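Local coordinates for protein IclR family transcriptional regulator (Brucella abortus, PDB 5WHM) that probably acts as an IclR-type transcriptional repressor, binding DNA through a winged helix-turn-helix domain and so controlling gene expression, at residues G70-D75 with Y81-G86; R34-T39 with Q46-K51; M121-R126 with V130-V135; T6-L11 with R171-E176. All blocks are in the same frame, centred on the assembly; numbering follows the deposited sequence.

In the fold
The four contacts run from the DNA-binding domain into the GAF-like C-terminal domain. Along the chain, interaction 4 spans all the others, joining the N-terminal segment to helix 168-181; within that span come interaction 2, interaction 1 and interaction 3. Interactions 1 and 2, centres 13 Å apart, share the winged helix-turn-helix domain and meet where Phe36 packs on the hairpin of strands 72-74 and 81-83. Interaction 3, in the six-stranded sheet, has its centre 22 Å from that of interaction 2, but the Arg34-Asp125 salt bridge links the two domains. Arg126 and Arg124 of interaction 3 touch Pro10 and Ile174 of interaction 4. All four also touch the second subunit, so both domains take part in the dimer.

Interaction 1: G70-D75 with Y81-G86; sequences GYLRQD and YQLDIG. With EDO (1,2-ethanediol), chain I.
Arg73 and Asp84 carry the charged part. Arg73 NH1 makes a hydrogen-bonded salt bridge to Asp84 OD1 (3.1 Å), its partner in the guanidinium plane but the carboxylate turned perpendicular to it. From the opposite face of that carboxylate Ile85 N bonds the same oxygen at 2.7 Å, so OD1 is gripped from both faces. A long, extended side chain suits Arg73, whose second terminal nitrogen, NH2, bonds Gln82 OE1 at 3.2 Å. A water joins Asp84 OD2 to Leu72 O.

The backbones form an antiparallel hairpin, the wing of a winged helix-turn-helix domain. Arg73 and Gln82 are its hydrogen-bonded pair, with Arg73 N to Gln82 O at 2.8 Å. Gly70, at positive phi in a Schellman motif that ends helix 56-69, accepts from Gly86 N through its O (3.1 Å); at these angles a CB would press on the preceding carbonyl O, so glycine fits.

Apolar packing pairs Leu72 CD2 with Leu83 CD2 at 3.9 Å, and both leucines turn to Phe36 and Leu33. Among the flat groups, Gln74 lies alongside Tyr81, its amide 21° from the ring plane, with NE2 bonded to Gly79 O. The Tyr71 ring edge meets Gly86 O, CE1 3.4 Å away.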
loop_
_atom_site.group_PDB
_atom_site.type_symbol
_atom_site.label_atom_id
_atom_site.label_comp_id
_atom_site.label_asym_id
_atom_site.label_seq_id
_atom_site.Cartn_x
_atom_site.Cartn_y
_atom_site.Cartn_z
ATOM N N GLY C 70 1.157 -15.886 1.298
ATOM C CA GLY C 70 2.127 -14.811 1.436
ATOM C C GLY C 70 1.552 -13.473 1.863
ATOM O O GLY C 70 2.277 -12.477 1.803
ATOM N N TYR C 71 0.269 -13.407 2.263
ATOM C CA TYR C 71 -0.313 -12.152 2.783
ATOM C C TYR C 71 -0.134 -11.990 4.281
ATOM O O TYR C 71 -0.200 -10.859 4.789
ATOM C CB TYR C 71 -1.817 -12.071 2.483
ATOM C CG TYR C 71 -2.081 -12.175 1.008
ATOM C CD1 TYR C 71 -1.651 -11.165 0.133
ATOM C CD2 TYR C 71 -2.767 -13.280 0.479
ATOM C CE1 TYR C 71 -1.862 -11.267 -1.234
ATOM C CE2 TYR C 71 -2.987 -13.385 -0.893
ATOM C CZ TYR C 71 -2.529 -12.367 -1.733
ATOM O OH TYR C 71 -2.752 -12.440 -3.093
ATOM N N LEU C 72 -0.015 -13.089 5.020
ATOM C CA LEU C 72 0.385 -13.037 6.416
ATOM C C LEU C 72 1.678 -13.806 6.564
ATOM O O LEU C 72 1.958 -14.718 5.789
ATOM C CB LEU C 72 -0.668 -13.657 7.356
ATOM C CG LEU C 72 -2.005 -12.927 7.499
ATOM C CD1 LEU C 72 -2.852 -13.771 8.480
ATOM C CD2 LEU C 72 -1.792 -11.500 8.073
ATOM N N ARG C 73 2.444 -13.488 7.604
ATOM C CA ARG C 73 3.533 -14.352 8.018
ATOM C C ARG C 73 3.268 -14.760 9.454
ATOM O O ARG C 73 2.528 -14.086 10.171
ATOM C CB ARG C 73 4.911 -13.685 7.864
ATOM C CG ARG C 73 5.052 -12.327 8.548
ATOM C CD ARG C 73 6.475 -11.789 8.318
ATOM N NE ARG C 73 6.683 -10.520 9.000
ATOM C CZ ARG C 73 6.689 -9.327 8.399
ATOM N NH1 ARG C 73 6.531 -9.229 7.080
ATOM N NH2 ARG C 73 6.872 -8.227 9.118
ATOM N N GLN C 74 3.805 -15.905 9.857
ATOM C CA GLN C 74 3.559 -16.429 11.196
ATOM C C GLN C 74 4.894 -16.631 11.894
ATOM O O GLN C 74 5.809 -17.239 11.323
ATOM C CB GLN C 74 2.780 -17.755 11.147
ATOM C CG GLN C 74 2.223 -18.206 12.500
ATOM C CD GLN C 74 1.436 -19.525 12.402
ATOM O OE1 GLN C 74 1.543 -20.242 11.405
ATOM N NE2 GLN C 74 0.638 -19.839 13.432
ATOM N N ASP C 75 5.005 -16.161 13.133
ATOM C CA ASP C 75 6.214 -16.426 13.902
ATOM C C ASP C 75 6.209 -17.881 14.361
ATOM O O ASP C 75 5.224 -18.349 14.949
ATOM C CB ASP C 75 6.320 -15.484 15.100
ATOM C CG ASP C 75 7.578 -15.739 15.935
ATOM O OD1 ASP C 75 7.705 -16.829 16.546
ATOM O OD2 ASP C 75 8.457 -14.852 15.956
ATOM N N TYR C 81 0.682 -13.692 14.016
ATOM C CA TYR C 81 0.700 -13.269 12.621
ATOM C C TYR C 81 1.018 -11.780 12.474
ATOM O O TYR C 81 0.709 -10.961 13.349
ATOM C CB TYR C 81 -0.644 -13.516 11.926
ATOM C CG TYR C 81 -1.121 -14.944 12.094
ATOM C CD1 TYR C 81 -0.649 -15.972 11.259
ATOM C CD2 TYR C 81 -2.000 -15.271 13.106
ATOM C CE1 TYR C 81 -1.095 -17.315 11.432
ATOM C CE2 TYR C 81 -2.436 -16.586 13.295
ATOM C CZ TYR C 81 -1.979 -17.593 12.459
ATOM O OH TYR C 81 -2.419 -18.883 12.686
ATOM N N GLN C 82 1.582 -11.442 11.310
ATOM C CA GLN C 82 1.748 -10.066 10.856
ATOM C C GLN C 82 1.461 -10.031 9.369
ATOM O O GLN C 82 1.612 -11.054 8.676
ATOM C CB GLN C 82 3.168 -9.544 11.107
ATOM C CG GLN C 82 3.578 -9.483 12.512
ATOM C CD GLN C 82 4.870 -8.715 12.653
ATOM O OE1 GLN C 82 5.894 -9.098 12.091
ATOM N NE2 GLN C 82 4.825 -7.606 13.390
ATOM N N LEU C 83 1.061 -8.857 8.875
ATOM C CA LEU C 83 0.911 -8.671 7.430
ATOM C C LEU C 83 2.258 -8.930 6.748
ATOM O O LEU C 83 3.313 -8.568 7.274
ATOM C CB LEU C 83 0.454 -7.235 7.093
ATOM C CG LEU C 83 -0.969 -6.888 7.598
ATOM C CD1 LEU C 83 -1.237 -5.390 7.349
ATOM C CD2 LEU C 83 -2.013 -7.759 6.898
ATOM N N ASP C 84 2.214 -9.484 5.536
ATOM C CA ASP C 84 3.453 -9.762 4.823
ATOM C C ASP C 84 3.436 -9.116 3.431
ATOM O O ASP C 84 2.444 -8.506 2.999
ATOM C CB ASP C 84 3.698 -11.284 4.745
ATOM C CG ASP C 84 5.187 -11.655 4.548
ATOM O OD1 ASP C 84 6.078 -10.775 4.430
ATOM O OD2 ASP C 84 5.450 -12.876 4.529
ATOM N N ILE C 85 4.573 -9.287 2.738
ATOM C CA ILE C 85 4.911 -8.559 1.512
ATOM C C ILE C 85 3.840 -8.718 0.453
ATOM O O ILE C 85 3.631 -7.814 -0.371
ATOM C CB ILE C 85 6.260 -9.061 0.935
ATOM C CG1 ILE C 85 7.362 -9.056 2.004
ATOM C CG2 ILE C 85 6.646 -8.221 -0.312
ATOM C CD1 ILE C 85 7.483 -7.709 2.757
ATOM N N GLY C 86 3.189 -9.881 0.398
ATOM C CA GLY C 86 2.205 -10.060 -0.646
ATOM C C GLY C 86 1.070 -9.062 -0.578
ATOM O O GLY C 86 0.417 -8.819 -1.595
HETATM C C1 EDO I . 5.550 -12.687 1.313
HETATM O O1 EDO I . 5.075 -13.031 0.009
HETATM C C2 EDO I . 6.799 -13.495 1.650
HETATM O O2 EDO I . 6.511 -14.892 1.509
HETATM O O HOH W 1 4.039 -15.300 4.301
#

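Interaction 2: R34-T39 with Q46-K51; sequences RCFTPT and QEIAHK
Cys35 and Phe36, just beyond helix 24-33, pack against Ile48 and Lys51 on helix 45-52, which with helix 56-69 forms the helix-turn-helix unit of the DNA-binding domain. The buried side of the contact is apolar. Ile48 extends its CD1 methyl toward the Phe36 ring, 4.0 Å from CZ, approaching obliquely. Its other branch, CG2, lies 4.3 Å from Cys35 SG. A branched aliphatic residue suits this place because one methyl can serve the ring and the other the sulfur, while Ile48 also packs on Val59 and Thr63 of helix 56-69. Phe36, large and flat, joins helix 45-52 to the hairpin, its ring also touching Tyr81 and Leu83. Leu43, in the intervening loop, lies against all four of these side chains.

Toward solvent the contact thins to a single lysine. Cys35, small and weakly polar, lets the aliphatic stem of Lys51 lie close: its SG is 3.8 Å from both CB and CD. That stem is extended as far as CE, then bends at chi4 (-55°), which turns the amino group away from the sulfur. There Lys51 NZ forms a salt bridge with Glu40, and a water bridges the remaining distance, donating to Cys35 O at 2.8 Å and accepting weakly from Lys51 NZ at 3.2 Å.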
loop_
_atom_site.group_PDB
_atom_site.type_symbol
_atom_site.label_atom_id
_atom_site.label_comp_id
_atom_site.label_asym_id
_atom_site.label_seq_id
_atom_site.Cartn_x
_atom_site.Cartn_y
_atom_site.Cartn_z
ATOM N N ARG C 34 -8.171 -6.764 7.684
ATOM C CA ARG C 34 -8.431 -5.418 8.217
ATOM C C ARG C 34 -8.188 -5.305 9.719
ATOM O O ARG C 34 -8.199 -4.181 10.244
ATOM C CB ARG C 34 -9.868 -4.989 7.930
ATOM C CG ARG C 34 -10.178 -4.651 6.484
ATOM C CD ARG C 34 -11.571 -3.988 6.415
ATOM N NE ARG C 34 -11.916 -3.516 5.074
ATOM C CZ ARG C 34 -11.858 -2.240 4.683
ATOM N NH1 ARG C 34 -12.199 -1.904 3.431
ATOM N NH2 ARG C 34 -11.472 -1.299 5.540
ATOM N N CYS C 35 -8.011 -6.425 10.427
ATOM C CA CYS C 35 -7.723 -6.365 11.862
ATOM C C CYS C 35 -6.356 -5.771 12.135
ATOM O O CYS C 35 -6.112 -5.284 13.239
ATOM C CB CYS C 35 -7.763 -7.764 12.479
ATOM S SG CYS C 35 -9.412 -8.394 12.647
ATOM N N PHE C 36 -5.444 -5.874 11.169
ATOM C CA PHE C 36 -4.084 -5.368 11.309
ATOM C C PHE C 36 -4.067 -3.892 10.944
ATOM O O PHE C 36 -4.629 -3.485 9.917
ATOM C CB PHE C 36 -3.120 -6.168 10.427
ATOM C CG PHE C 36 -3.019 -7.629 10.818
ATOM C CD1 PHE C 36 -3.951 -8.539 10.361
ATOM C CD2 PHE C 36 -2.001 -8.082 11.660
ATOM C CE1 PHE C 36 -3.890 -9.888 10.731
ATOM C CE2 PHE C 36 -1.908 -9.427 12.013
ATOM C CZ PHE C 36 -2.853 -10.337 11.554
ATOM N N THR C 37 -3.502 -3.082 11.823
ATOM C CA THR C 37 -3.498 -1.655 11.548
ATOM C C THR C 37 -2.086 -1.132 11.740
ATOM O O THR C 37 -1.222 -1.891 12.200
ATOM C CB THR C 37 -4.473 -0.895 12.479
ATOM O OG1 THR C 37 -3.857 -0.753 13.758
ATOM C CG2 THR C 37 -5.814 -1.602 12.625
ATOM N N PRO C 38 -1.815 0.154 11.451
ATOM C CA PRO C 38 -0.472 0.692 11.743
ATOM C C PRO C 38 -0.055 0.574 13.204
ATOM O O PRO C 38 1.149 0.527 13.479
ATOM C CB PRO C 38 -0.566 2.166 11.298
ATOM C CG PRO C 38 -1.666 2.140 10.214
ATOM C CD PRO C 38 -2.659 1.142 10.738
ATOM N N THR C 39 -0.990 0.515 14.151
ATOM C CA THR C 39 -0.619 0.422 15.559
ATOM C C THR C 39 -0.986 -0.920 16.195
ATOM O O THR C 39 -0.768 -1.098 17.399
ATOM C CB THR C 39 -1.267 1.559 16.371
ATOM O OG1 THR C 39 -2.681 1.502 16.179
ATOM C CG2 THR C 39 -0.736 2.922 15.950
ATOM N N GLN C 46 -6.971 -15.873 18.427
ATOM C CA GLN C 46 -8.011 -15.509 19.388
ATOM C C GLN C 46 -8.320 -14.013 19.362
ATOM O O GLN C 46 -9.486 -13.616 19.486
ATOM C CB GLN C 46 -7.625 -15.946 20.802
ATOM C CG GLN C 46 -8.764 -15.746 21.827
ATOM C CD GLN C 46 -9.980 -16.661 21.562
ATOM O OE1 GLN C 46 -9.980 -17.845 21.931
ATOM N NE2 GLN C 46 -11.021 -16.106 20.931
ATOM N N GLU C 47 -7.296 -13.162 19.240
ATOM C CA GLU C 47 -7.551 -11.731 19.068
ATOM C C GLU C 47 -8.358 -11.474 17.807
ATOM O O GLU C 47 -9.247 -10.615 17.791
ATOM C CB GLU C 47 -6.235 -10.946 18.995
ATOM C CG GLU C 47 -5.461 -10.841 20.300
ATOM C CD GLU C 47 -4.000 -10.446 20.068
ATOM O OE1 GLU C 47 -3.649 -9.264 20.320
ATOM O OE2 GLU C 47 -3.205 -11.322 19.632
ATOM N N ILE C 48 -8.058 -12.202 16.730
ATOM C CA ILE C 48 -8.766 -11.983 15.474
ATOM C C ILE C 48 -10.213 -12.461 15.587
ATOM O O ILE C 48 -11.126 -11.814 15.061
ATOM C CB ILE C 48 -8.009 -12.644 14.307
ATOM C CG1 ILE C 48 -6.659 -11.931 14.097
ATOM C CG2 ILE C 48 -8.835 -12.597 13.018
ATOM C CD1 ILE C 48 -5.706 -12.684 13.195
ATOM N N ALA C 49 -10.452 -13.575 16.292
ATOM C CA ALA C 49 -11.827 -14.023 16.521
ATOM C C ALA C 49 -12.601 -12.996 17.333
ATOM O O ALA C 49 -13.788 -12.749 17.074
ATOM C CB ALA C 49 -11.857 -15.369 17.259
ATOM N N HIS C 50 -11.961 -12.421 18.353
ATOM C CA HIS C 50 -12.662 -11.437 19.172
ATOM C C HIS C 50 -13.001 -10.202 18.345
ATOM O O HIS C 50 -14.127 -9.704 18.403
ATOM C CB HIS C 50 -11.836 -11.066 20.399
ATOM C CG HIS C 50 -12.468 -9.994 21.237
ATOM N ND1 HIS C 50 -12.314 -8.649 20.973
ATOM C CD2 HIS C 50 -13.291 -10.072 22.311
ATOM C CE1 HIS C 50 -13.001 -7.944 21.856
ATOM N NE2 HIS C 50 -13.599 -8.784 22.681
ATOM N N LYS C 51 -12.042 -9.712 17.541
ATOM C CA LYS C 51 -12.266 -8.502 16.748
ATOM C C LYS C 51 -13.333 -8.701 15.679
ATOM O O LYS C 51 -14.095 -7.776 15.371
ATOM C CB LYS C 51 -10.968 -8.062 16.063
ATOM C CG LYS C 51 -9.922 -7.442 16.973
ATOM C CD LYS C 51 -8.677 -7.080 16.099
ATOM C CE LYS C 51 -7.544 -6.494 16.923
ATOM N NZ LYS C 51 -8.024 -5.340 17.674
HETATM O O HOH W 2 -7.877 -3.855 14.821
#

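Interaction 3: M121-R126 with V130-V135; sequences MAARDR and VYLDVV
Met121 and Leu132 meet at a classic beta bulge in the antiparallel hairpin of strands 118-125 and 128-135, part of the central sheet of the GAF-like domain that in IclR regulators usually receives the effector. Leu132 and Asp133 both stand opposite Met121, which is present as selenomethionine. The carbonyl O of Met121 accepts from Leu132 N at 2.7 Å, in its carbonyl plane, and more weakly from Asp133 N at 3.3 Å. Beyond the bulge the ladder is regular, with Ala123 and Val130 bonded in both directions.

Leu132 can be followed outward. Its CB packs on Met121 O and, at 3.8 Å, on the Met121 CE methyl, which the bend at chi3 (65°) folds back over the bulge. CG, placed anti to the carbonyl carbon (chi1 -44°), remains beside Met121 O at 3.8 Å. From there CD1 reaches over the neighbouring strand 118-125 to Ala123 CB at 4.0 Å and also lies near Ala122 C. The side chain goes on to touch Leu231 of strand 229-238 and Ile85 of the second subunit. The small Ala123 methyl lets the leucine lie over the strand without steric conflict.

On the other face of the sheet the Ala122 methyl meets the ring of Tyr131, whose hydroxyl is bonded to Asn234 and whose side chain lies about 4 Å from a bound acetic acid that may mark a pocket. Near the hairpin turn, Asp125 CB packs on the Val130 CG2 methyl at 3.7 Å.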
loop_
_atom_site.group_PDB
_atom_site.type_symbol
_atom_site.label_atom_id
_atom_site.label_comp_id
_atom_site.label_asym_id
_atom_site.label_seq_id
_atom_site.Cartn_x
_atom_site.Cartn_y
_atom_site.Cartn_z
HETATM N N MSE C 121 -4.401 15.077 -0.098
HETATM C CA MSE C 121 -5.549 14.606 -0.837
HETATM C C MSE C 121 -5.981 13.239 -0.245
HETATM O O MSE C 121 -5.136 12.380 -0.035
HETATM C CB MSE C 121 -5.222 14.476 -2.322
HETATM C CG MSE C 121 -6.369 13.958 -3.162
HETATM SE SE MSE C 121 -5.851 13.784 -5.049
HETATM C CE MSE C 121 -4.454 12.381 -4.954
ATOM N N ALA C 122 -7.276 13.090 0.052
ATOM C CA ALA C 122 -7.784 11.946 0.804
ATOM C C ALA C 122 -9.093 11.464 0.195
ATOM O O ALA C 122 -9.783 12.215 -0.498
ATOM C CB ALA C 122 -8.010 12.296 2.287
ATOM N N ALA C 123 -9.436 10.196 0.468
ATOM C CA ALA C 123 -10.754 9.658 0.138
ATOM C C ALA C 123 -11.179 8.693 1.247
ATOM O O ALA C 123 -10.353 8.192 2.020
ATOM C CB ALA C 123 -10.756 8.942 -1.228
ATOM N N ARG C 124 -12.480 8.436 1.318
ATOM C CA ARG C 124 -13.029 7.665 2.421
ATOM C C ARG C 124 -12.855 6.165 2.198
ATOM O O ARG C 124 -13.014 5.673 1.076
ATOM C CB ARG C 124 -14.511 7.979 2.593
ATOM C CG ARG C 124 -15.145 7.244 3.758
ATOM C CD ARG C 124 -16.599 7.676 3.971
ATOM N NE ARG C 124 -17.478 7.201 2.901
ATOM C CZ ARG C 124 -18.088 6.016 2.903
ATOM N NH1 ARG C 124 -17.903 5.156 3.901
ATOM N NH2 ARG C 124 -18.874 5.682 1.897
ATOM N N ASP C 125 -12.542 5.443 3.280
ATOM C CA ASP C 125 -12.687 3.979 3.345
ATOM C C ASP C 125 -13.365 3.655 4.674
ATOM O O ASP C 125 -12.775 3.873 5.742
ATOM C CB ASP C 125 -11.333 3.237 3.203
ATOM C CG ASP C 125 -11.474 1.687 3.411
ATOM O OD1 ASP C 125 -11.070 1.150 4.468
ATOM O OD2 ASP C 125 -12.021 1.003 2.513
ATOM N N ARG C 126 -14.613 3.174 4.597
ATOM C CA ARG C 126 -15.496 2.884 5.730
ATOM C C ARG C 126 -15.665 4.120 6.600
ATOM O O ARG C 126 -16.268 5.098 6.152
ATOM C CB ARG C 126 -15.005 1.691 6.562
ATOM C CG ARG C 126 -15.193 0.380 5.841
ATOM C CD ARG C 126 -15.167 -0.796 6.794
ATOM N NE ARG C 126 -15.074 -2.014 6.020
ATOM C CZ ARG C 126 -15.027 -3.229 6.541
ATOM N NH1 ARG C 126 -15.056 -3.406 7.862
ATOM N NH2 ARG C 126 -14.947 -4.261 5.729
ATOM N N VAL C 130 -8.480 8.169 4.042
ATOM C CA VAL C 130 -7.183 7.604 3.692
ATOM C C VAL C 130 -6.425 8.642 2.869
ATOM O O VAL C 130 -6.912 9.082 1.826
ATOM C CB VAL C 130 -7.353 6.302 2.878
ATOM C CG1 VAL C 130 -5.996 5.670 2.591
ATOM C CG2 VAL C 130 -8.289 5.326 3.625
ATOM N N TYR C 131 -5.209 8.965 3.284
ATOM C CA TYR C 131 -4.372 9.908 2.529
ATOM C C TYR C 131 -3.827 9.261 1.240
ATOM O O TYR C 131 -3.096 8.264 1.302
ATOM C CB TYR C 131 -3.222 10.356 3.417
ATOM C CG TYR C 131 -3.508 11.590 4.271
ATOM C CD1 TYR C 131 -4.796 12.078 4.445
ATOM C CD2 TYR C 131 -2.468 12.291 4.834
ATOM C CE1 TYR C 131 -5.033 13.227 5.206
ATOM C CE2 TYR C 131 -2.687 13.422 5.580
ATOM C CZ TYR C 131 -3.966 13.883 5.774
ATOM O OH TYR C 131 -4.126 15.033 6.525
ATOM N N LEU C 132 -4.146 9.846 0.083
ATOM C CA LEU C 132 -3.631 9.394 -1.210
ATOM C C LEU C 132 -2.359 10.121 -1.615
ATOM O O LEU C 132 -1.527 9.560 -2.357
ATOM C CB LEU C 132 -4.689 9.613 -2.298
ATOM C CG LEU C 132 -6.107 9.194 -1.895
ATOM C CD1 LEU C 132 -7.164 9.586 -2.952
ATOM C CD2 LEU C 132 -6.100 7.679 -1.664
ATOM N N ASP C 133 -2.193 11.354 -1.142
ATOM C CA ASP C 133 -1.040 12.163 -1.484
ATOM C C ASP C 133 -0.929 13.259 -0.428
ATOM O O ASP C 133 -1.939 13.677 0.158
ATOM C CB ASP C 133 -1.122 12.758 -2.907
ATOM C CG ASP C 133 0.266 13.092 -3.461
ATOM O OD1 ASP C 133 0.386 13.605 -4.586
ATOM O OD2 ASP C 133 1.273 12.811 -2.766
ATOM N N VAL C 134 0.306 13.639 -0.129
ATOM C CA VAL C 134 0.634 14.658 0.865
ATOM C C VAL C 134 1.823 15.429 0.326
ATOM O O VAL C 134 2.814 14.828 -0.106
ATOM C CB VAL C 134 1.015 14.088 2.249
ATOM C CG1 VAL C 134 1.203 15.240 3.260
ATOM C CG2 VAL C 134 0.022 13.102 2.747
ATOM N N VAL C 135 1.751 16.747 0.392
ATOM C CA VAL C 135 2.835 17.620 -0.026
ATOM C C VAL C 135 3.096 18.589 1.112
ATOM O O VAL C 135 2.152 19.137 1.691
ATOM C CB VAL C 135 2.472 18.362 -1.323
ATOM C CG1 VAL C 135 3.307 19.587 -1.491
ATOM C CG2 VAL C 135 2.645 17.423 -2.515
#

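Interaction 4: T6-L11 with R171-E176; sequences TMLTPL and RTFILE
The backbone bond from Leu175 N to Arg171 O, at 2.8 Å, belongs to the helical turn that holds Phe173 and Ile174 against Leu8. Contact between the two segments themselves is apolar and slight, burying 117 Å² in all, and rests on one methyl. Leu8 CD1 lies 4.0 Å from Phe173 CE2, approaching the ring obliquely, and 4.5 Å from Ile174 CG1. Leucine suits this place because its aliphatic chain, unbranched at CB, carries a methyl out to where these two successive side chains of the helix adjoin. Phe173 reaches it with CG anti to the backbone N (chi1 179°), which carries the ring outward from the helix; Leu8 and Phe173 lie alongside each other, pointing opposite ways. The ring itself is largely solvent-facing, whereas Leu8 and Ile174 are buried.

Leu8 also touches His177, one turn further along helix 168-181. Around the contact, Ile174 rests on Met166 and on Arg124 of strand 118-125, Leu175 faces helix 186-203, and Pro10 and Leu11 pack against helix 24-33 of the DNA-binding domain.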
loop_
_atom_site.group_PDB
_atom_site.type_symbol
_atom_site.label_atom_id
_atom_site.label_comp_id
_atom_site.label_asym_id
_atom_site.label_seq_id
_atom_site.Cartn_x
_atom_site.Cartn_y
_atom_site.Cartn_z
ATOM N N THR C 6 -21.068 1.289 -0.113
ATOM C CA THR C 6 -20.057 0.340 0.352
ATOM C C THR C 6 -20.400 -0.152 1.755
ATOM O O THR C 6 -20.788 0.632 2.629
ATOM C CB THR C 6 -18.668 0.993 0.336
ATOM O OG1 THR C 6 -18.430 1.554 -0.959
ATOM C CG2 THR C 6 -17.558 -0.018 0.643
HETATM N N MSE C 7 -20.309 -1.463 1.953
HETATM C CA MSE C 7 -20.664 -2.036 3.254
HETATM C C MSE C 7 -19.714 -1.612 4.382
HETATM O O MSE C 7 -18.485 -1.692 4.255
HETATM C CB MSE C 7 -20.679 -3.566 3.183
HETATM C CG MSE C 7 -21.421 -4.146 1.998
HETATM SE SE MSE C 7 -21.299 -6.102 2.071
HETATM C CE MSE C 7 -22.617 -6.342 3.485
ATOM N N LEU C 8 -20.302 -1.208 5.499
ATOM C CA LEU C 8 -19.572 -0.915 6.725
ATOM C C LEU C 8 -19.442 -2.128 7.630
ATOM O O LEU C 8 -18.490 -2.204 8.415
ATOM C CB LEU C 8 -20.280 0.197 7.512
ATOM C CG LEU C 8 -20.535 1.508 6.773
ATOM C CD1 LEU C 8 -21.290 2.482 7.660
ATOM C CD2 LEU C 8 -19.240 2.121 6.302
ATOM N N THR C 9 -20.392 -3.061 7.560
ATOM C CA THR C 9 -20.416 -4.250 8.413
ATOM C C THR C 9 -20.645 -5.490 7.555
ATOM O O THR C 9 -21.720 -6.110 7.607
ATOM C CB THR C 9 -21.511 -4.131 9.470
ATOM O OG1 THR C 9 -22.768 -3.971 8.807
ATOM C CG2 THR C 9 -21.260 -2.928 10.369
ATOM N N PRO C 10 -19.648 -5.887 6.759
ATOM C CA PRO C 10 -19.862 -6.985 5.803
ATOM C C PRO C 10 -20.072 -8.347 6.448
ATOM O O PRO C 10 -20.487 -9.281 5.745
ATOM C CB PRO C 10 -18.585 -6.968 4.955
ATOM C CG PRO C 10 -17.567 -6.322 5.808
ATOM C CD PRO C 10 -18.280 -5.348 6.681
ATOM N N LEU C 11 -19.803 -8.509 7.740
ATOM C CA LEU C 11 -20.007 -9.813 8.352
ATOM C C LEU C 11 -21.392 -9.921 8.989
ATOM O O LEU C 11 -21.710 -10.949 9.599
ATOM C CB LEU C 11 -18.893 -10.111 9.370
ATOM C CG LEU C 11 -17.448 -10.236 8.797
ATOM C CD1 LEU C 11 -16.570 -11.093 9.689
ATOM C CD2 LEU C 11 -17.410 -10.755 7.366
ATOM N N ARG C 171 -24.990 10.134 4.162
ATOM C CA ARG C 171 -24.476 10.776 5.370
ATOM C C ARG C 171 -25.198 10.267 6.610
ATOM O O ARG C 171 -24.568 9.879 7.598
ATOM C CB ARG C 171 -24.615 12.301 5.262
ATOM C CG ARG C 171 -24.112 13.060 6.493
ATOM C CD ARG C 171 -24.560 14.520 6.501
ATOM N NE ARG C 171 -24.607 15.088 5.157
ATOM C CZ ARG C 171 -25.555 15.917 4.736
ATOM N NH1 ARG C 171 -26.534 16.274 5.556
ATOM N NH2 ARG C 171 -25.529 16.382 3.494
ATOM N N THR C 172 -26.529 10.253 6.567
ATOM C CA THR C 172 -27.297 9.838 7.737
ATOM C C THR C 172 -27.018 8.380 8.094
ATOM O O THR C 172 -26.845 8.048 9.273
ATOM C CB THR C 172 -28.794 10.066 7.494
ATOM O OG1 THR C 172 -28.967 11.055 6.464
ATOM C CG2 THR C 172 -29.469 10.562 8.778
ATOM N N PHE C 173 -26.960 7.502 7.088
ATOM C CA PHE C 173 -26.600 6.102 7.315
ATOM C C PHE C 173 -25.246 5.965 8.006
ATOM O O PHE C 173 -25.105 5.214 8.977
ATOM C CB PHE C 173 -26.585 5.345 5.987
ATOM C CG PHE C 173 -26.196 3.909 6.125
ATOM C CD1 PHE C 173 -26.946 3.051 6.919
ATOM C CD2 PHE C 173 -25.086 3.405 5.461
ATOM C CE1 PHE C 173 -26.592 1.724 7.056
ATOM C CE2 PHE C 173 -24.733 2.073 5.593
ATOM C CZ PHE C 173 -25.488 1.236 6.393
ATOM N N ILE C 174 -24.227 6.673 7.504
ATOM C CA ILE C 174 -22.911 6.639 8.144
ATOM C C ILE C 174 -22.999 7.184 9.565
ATOM O O ILE C 174 -22.451 6.599 10.506
ATOM C CB ILE C 174 -21.888 7.427 7.308
ATOM C CG1 ILE C 174 -21.514 6.669 6.038
ATOM C CG2 ILE C 174 -20.660 7.749 8.141
ATOM C CD1 ILE C 174 -20.738 7.517 5.058
ATOM N N LEU C 175 -23.684 8.321 9.737
ATOM C CA LEU C 175 -23.797 8.947 11.056
ATOM C C LEU C 175 -24.599 8.083 12.027
ATOM O O LEU C 175 -24.219 7.942 13.196
ATOM C CB LEU C 175 -24.437 10.329 10.938
ATOM C CG LEU C 175 -23.643 11.400 10.188
ATOM C CD1 LEU C 175 -24.281 12.750 10.432
ATOM C CD2 LEU C 175 -22.183 11.402 10.594
ATOM N N GLU C 176 -25.714 7.507 11.569
ATOM C CA GLU C 176 -26.423 6.537 12.398
ATOM C C GLU C 176 -25.473 5.441 12.846
ATOM O O GLU C 176 -25.504 5.011 14.000
ATOM C CB GLU C 176 -27.616 5.955 11.636
#